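Local coordinates for molybdopterin-guanine dinucleotide biosynthesis protein B (MobB) (PDB 2F1R) that probably binds GTP through a P-loop NTPase fold and takes part in making the molybdopterin-guanine dinucleotide cofactor, at residues S105-K116 with F124-C134. Numbering follows the deposited sequence.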
loop_
_atom_site.group_PDB
_atom_site.type_symbol
_atom_site.label_atom_id
_atom_site.label_comp_id
_atom_site.label_asym_id
_atom_site.label_seq_id
_atom_site.Cartn_x
_atom_site.Cartn_y
_atom_site.Cartn_z
ATOM N N SER A 105 0.694 -21.302 1.387
ATOM C CA SER A 105 0.908 -22.635 0.805
ATOM C C SER A 105 -0.341 -23.247 0.149
ATOM O O SER A 105 -0.274 -23.902 -0.921
ATOM C CB SER A 105 1.459 -23.601 1.845
ATOM O OG SER A 105 1.659 -24.843 1.189
ATOM N N LYS A 106 -1.500 -22.981 0.744
ATOM C CA LYS A 106 -2.738 -23.615 0.275
ATOM C C LYS A 106 -3.324 -22.975 -0.970
ATOM O O LYS A 106 -4.333 -23.473 -1.538
ATOM C CB LYS A 106 -3.766 -23.749 1.400
ATOM C CG LYS A 106 -3.206 -24.256 2.744
ATOM C CD LYS A 106 -2.921 -25.752 2.730
ATOM C CE LYS A 106 -2.656 -26.342 4.156
ATOM N NZ LYS A 106 -3.718 -26.048 5.173
ATOM N N ALA A 107 -2.659 -21.931 -1.469
ATOM C CA ALA A 107 -3.077 -21.337 -2.726
ATOM C C ALA A 107 -2.613 -22.090 -3.955
ATOM O O ALA A 107 -3.075 -21.762 -5.066
ATOM C CB ALA A 107 -2.670 -19.858 -2.805
ATOM N N GLY A 108 -1.716 -23.089 -3.771
ATOM C CA GLY A 108 -1.305 -23.977 -4.862
ATOM C C GLY A 108 -0.331 -23.432 -5.897
ATOM O O GLY A 108 -0.104 -24.077 -6.914
ATOM N N LYS A 109 0.263 -22.254 -5.657
ATOM C CA LYS A 109 1.327 -21.756 -6.541
ATOM C C LYS A 109 2.553 -22.652 -6.480
ATOM O O LYS A 109 2.808 -23.261 -5.434
ATOM C CB LYS A 109 1.754 -20.319 -6.183
ATOM C CG LYS A 109 0.676 -19.283 -6.149
ATOM C CD LYS A 109 -0.103 -19.146 -7.506
ATOM C CE LYS A 109 -1.051 -17.956 -7.424
ATOM N NZ LYS A 109 -2.038 -18.016 -8.519
ATOM N N ASP A 110 3.329 -22.735 -7.573
ATOM C CA ASP A 110 4.652 -23.381 -7.516
ATOM C C ASP A 110 5.388 -22.903 -6.258
ATOM O O ASP A 110 5.234 -21.743 -5.921
ATOM C CB ASP A 110 5.484 -22.962 -8.723
ATOM C CG ASP A 110 4.911 -23.513 -10.041
ATOM O OD1 ASP A 110 3.888 -24.245 -9.984
ATOM O OD2 ASP A 110 5.481 -23.174 -11.099
ATOM N N ARG A 111 6.204 -23.744 -5.609
ATOM C CA ARG A 111 6.817 -23.385 -4.322
ATOM C C ARG A 111 8.215 -23.917 -4.142
ATOM O O ARG A 111 8.552 -25.017 -4.610
ATOM C CB ARG A 111 5.954 -23.868 -3.121
ATOM C CG ARG A 111 5.850 -25.423 -2.873
ATOM C CD ARG A 111 4.606 -26.071 -3.579
ATOM N NE ARG A 111 3.467 -25.134 -3.582
ATOM C CZ ARG A 111 2.588 -25.026 -2.605
ATOM N NH1 ARG A 111 2.648 -25.827 -1.553
ATOM N NH2 ARG A 111 1.612 -24.156 -2.712
ATOM N N ILE A 112 8.995 -23.139 -3.401
ATOM C CA ILE A 112 10.194 -23.637 -2.768
ATOM C C ILE A 112 9.871 -23.944 -1.333
ATOM O O ILE A 112 9.291 -23.095 -0.638
ATOM C CB ILE A 112 11.362 -22.639 -2.936
ATOM C CG1 ILE A 112 11.674 -22.463 -4.447
ATOM C CG2 ILE A 112 12.598 -23.102 -2.132
ATOM C CD1 ILE A 112 12.869 -21.522 -4.723
ATOM N N VAL A 113 10.209 -25.169 -0.897
ATOM C CA VAL A 113 9.817 -25.683 0.428
ATOM C C VAL A 113 11.016 -25.649 1.347
ATOM O O VAL A 113 12.004 -26.331 1.049
ATOM C CB VAL A 113 9.298 -27.156 0.379
ATOM C CG1 VAL A 113 9.020 -27.704 1.832
ATOM C CG2 VAL A 113 8.052 -27.257 -0.489
ATOM N N VAL A 114 10.949 -24.865 2.431
ATOM C CA VAL A 114 12.055 -24.734 3.373
ATOM C C VAL A 114 11.719 -25.404 4.701
ATOM O O VAL A 114 10.813 -24.940 5.425
ATOM C CB VAL A 114 12.430 -23.259 3.601
ATOM C CG1 VAL A 114 13.681 -23.154 4.461
ATOM C CG2 VAL A 114 12.627 -22.549 2.271
ATOM N N VAL A 115 12.402 -26.511 4.980
ATOM C CA VAL A 115 12.093 -27.315 6.154
ATOM C C VAL A 115 13.349 -27.695 6.938
ATOM O O VAL A 115 14.462 -27.664 6.427
ATOM C CB VAL A 115 11.311 -28.591 5.804
ATOM C CG1 VAL A 115 9.889 -28.232 5.373
ATOM C CG2 VAL A 115 12.026 -29.437 4.722
ATOM N N LYS A 116 13.135 -28.008 8.205
ATOM C CA LYS A 116 14.162 -28.580 9.051
ATOM C C LYS A 116 14.398 -30.082 8.806
ATOM O O LYS A 116 15.528 -30.556 8.714
ATOM C CB LYS A 116 13.764 -28.380 10.530
ATOM C CG LYS A 116 14.951 -28.748 11.468
ATOM C CD LYS A 116 16.006 -27.619 11.555
ATOM C CE LYS A 116 16.972 -27.891 12.690
ATOM N NZ LYS A 116 16.223 -28.874 13.532
ATOM N N PHE A 124 3.522 -29.930 2.166
ATOM C CA PHE A 124 3.543 -28.793 1.253
ATOM C C PHE A 124 3.377 -29.161 -0.213
ATOM O O PHE A 124 3.898 -28.479 -1.066
ATOM C CB PHE A 124 4.800 -27.930 1.508
ATOM C CG PHE A 124 4.901 -27.457 2.949
ATOM C CD1 PHE A 124 4.198 -26.337 3.378
ATOM C CD2 PHE A 124 5.632 -28.201 3.896
ATOM C CE1 PHE A 124 4.246 -25.930 4.727
ATOM C CE2 PHE A 124 5.684 -27.800 5.249
ATOM C CZ PHE A 124 4.985 -26.660 5.660
ATOM N N ARG A 125 2.591 -30.207 -0.484
ATOM C CA ARG A 125 2.311 -30.684 -1.829
ATOM C C ARG A 125 1.091 -30.059 -2.523
ATOM O O ARG A 125 0.571 -30.644 -3.463
ATOM C CB ARG A 125 2.149 -32.226 -1.824
ATOM C CG ARG A 125 3.365 -32.973 -1.305
ATOM C CD ARG A 125 3.333 -34.524 -1.528
ATOM N NE ARG A 125 4.730 -34.966 -1.376
ATOM C CZ ARG A 125 5.650 -35.008 -2.361
ATOM N NH1 ARG A 125 5.316 -34.728 -3.621
ATOM N NH2 ARG A 125 6.911 -35.365 -2.099
ATOM N N GLN A 126 0.622 -28.896 -2.071
ATOM C CA GLN A 126 -0.578 -28.269 -2.666
ATOM C C GLN A 126 -0.340 -27.642 -4.054
ATOM O O GLN A 126 -1.282 -27.424 -4.823
ATOM C CB GLN A 126 -1.146 -27.216 -1.717
ATOM C CG GLN A 126 -1.505 -27.771 -0.287
ATOM C CD GLN A 126 -0.369 -27.626 0.713
ATOM O OE1 GLN A 126 0.774 -27.340 0.346
ATOM N NE2 GLN A 126 -0.675 -27.864 1.988
ATOM N N GLY A 127 0.913 -27.325 -4.352
ATOM C CA GLY A 127 1.304 -26.920 -5.710
ATOM C C GLY A 127 2.575 -27.623 -6.111
ATOM O O GLY A 127 3.067 -28.472 -5.376
ATOM N N ARG A 128 3.118 -27.256 -7.267
ATOM C CA ARG A 128 4.357 -27.862 -7.752
ATOM C C ARG A 128 5.595 -27.480 -6.942
ATOM O O ARG A 128 5.891 -26.280 -6.767
ATOM C CB ARG A 128 4.578 -27.524 -9.231
ATOM C CG ARG A 128 5.550 -28.460 -9.893
ATOM C CD ARG A 128 5.457 -28.376 -11.427
ATOM N NE ARG A 128 6.664 -27.753 -11.935
ATOM C CZ ARG A 128 6.704 -26.652 -12.680
ATOM N NH1 ARG A 128 5.569 -26.032 -13.045
ATOM N NH2 ARG A 128 7.896 -26.189 -13.075
ATOM N N ILE A 129 6.302 -28.511 -6.449
ATOM C CA ILE A 129 7.520 -28.301 -5.670
ATOM C C ILE A 129 8.671 -28.164 -6.660
ATOM O O ILE A 129 9.003 -29.094 -7.411
ATOM C CB ILE A 129 7.779 -29.397 -4.580
ATOM C CG1 ILE A 129 6.667 -29.354 -3.506
ATOM C CG2 ILE A 129 9.185 -29.242 -3.944
ATOM C CD1 ILE A 129 6.574 -30.643 -2.669
ATOM N N LEU A 130 9.289 -26.991 -6.623
ATOM C CA LEU A 130 10.338 -26.672 -7.554
ATOM C C LEU A 130 11.655 -27.049 -6.945
ATOM O O LEU A 130 12.604 -27.453 -7.675
ATOM C CB LEU A 130 10.327 -25.165 -7.855
ATOM C CG LEU A 130 9.096 -24.604 -8.576
ATOM C CD1 LEU A 130 9.294 -23.191 -8.924
ATOM C CD2 LEU A 130 8.750 -25.439 -9.811
ATOM N N ALA A 131 11.742 -26.867 -5.612
ATOM C CA ALA A 131 12.964 -27.239 -4.892
ATOM C C ALA A 131 12.719 -27.273 -3.410
ATOM O O ALA A 131 11.755 -26.663 -2.907
ATOM C CB ALA A 131 14.089 -26.253 -5.211
ATOM N N VAL A 132 13.599 -27.979 -2.699
ATOM C CA VAL A 132 13.477 -28.095 -1.274
ATOM C C VAL A 132 14.735 -27.512 -0.698
ATOM O O VAL A 132 15.841 -27.811 -1.198
ATOM C CB VAL A 132 13.250 -29.571 -0.810
ATOM C CG1 VAL A 132 13.316 -29.681 0.737
ATOM C CG2 VAL A 132 11.869 -30.160 -1.372
ATOM N N VAL A 133 14.578 -26.668 0.329
ATOM C CA VAL A 133 15.726 -26.130 1.083
ATOM C C VAL A 133 15.793 -26.805 2.469
ATOM O O VAL A 133 14.888 -26.694 3.273
ATOM C CB VAL A 133 15.675 -24.623 1.175
ATOM C CG1 VAL A 133 16.842 -24.090 1.986
ATOM C CG2 VAL A 133 15.684 -24.028 -0.235
ATOM N N CYS A 134 16.880 -27.528 2.712
ATOM C CA CYS A 134 17.013 -28.350 3.903
ATOM C C CYS A 134 18.500 -28.654 4.113
ATOM O O CYS A 134 19.227 -28.990 3.167
ATOM C CB CYS A 134 16.223 -29.635 3.718
ATOM S SG CYS A 134 16.173 -30.641 5.218
HETATM O O HOH W 1 0.738 -26.425 3.559
HETATM O O HOH W 2 1.863 -25.164 -8.645
#
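Strands 111-114 and 129-133 run parallel, 15° apart, as neighbours in the central sheet of this P-loop NTPase fold. Val-113 sits at the middle of the pairing. Its N donates to Ala-131 O and its O accepts from Val-133 N at 2.7 Å. Strand 4-9 bonds the other edge of 111-114.

The tight part is apolar. On one face, Ile-112 CG2 meets Val-133 CG2 at 3.7 Å, and helix 149-160 covers both. On the other face, Val-113 lays CG2 against Ile-129 CG1 and Phe-124 CB. Its CG1 approaches the Phe-124 ring obliquely.

Arg-111 ties the loops together from that same face. Its chain bends at chi2 and chi3, which turns the guanidinium back over the backbone of 126-127. Gly-127 N lies 3.3 Å above the guanidinium plane. NE and NH2 both bond Lys-109 O in that plane. NH2 also reaches Ser-105 O, and NH1 bonds Ser-105 OG and Phe-124 O. A leucine in place of Arg-111 would probably cost Lys-109 O and Phe-124 O these donors, leave Ser-105 O with the bond from Gly-108 N, and free segment 105-109 to shift from 124-127.

The polar, more exposed side is looser. Asp-110 and Arg-128 lie side by side with their flat groups 69° apart. Asp-110 OD2 is 3.5 Å from Arg-128 NH1, well out of the guanidinium plane, so this pair attracts by charge alone. A water bridges the two segments here: it donates to Gly-108 O and to Asp-110 OD1 at 2.6 Å, and accepts from Arg-128 N at 2.8 Å.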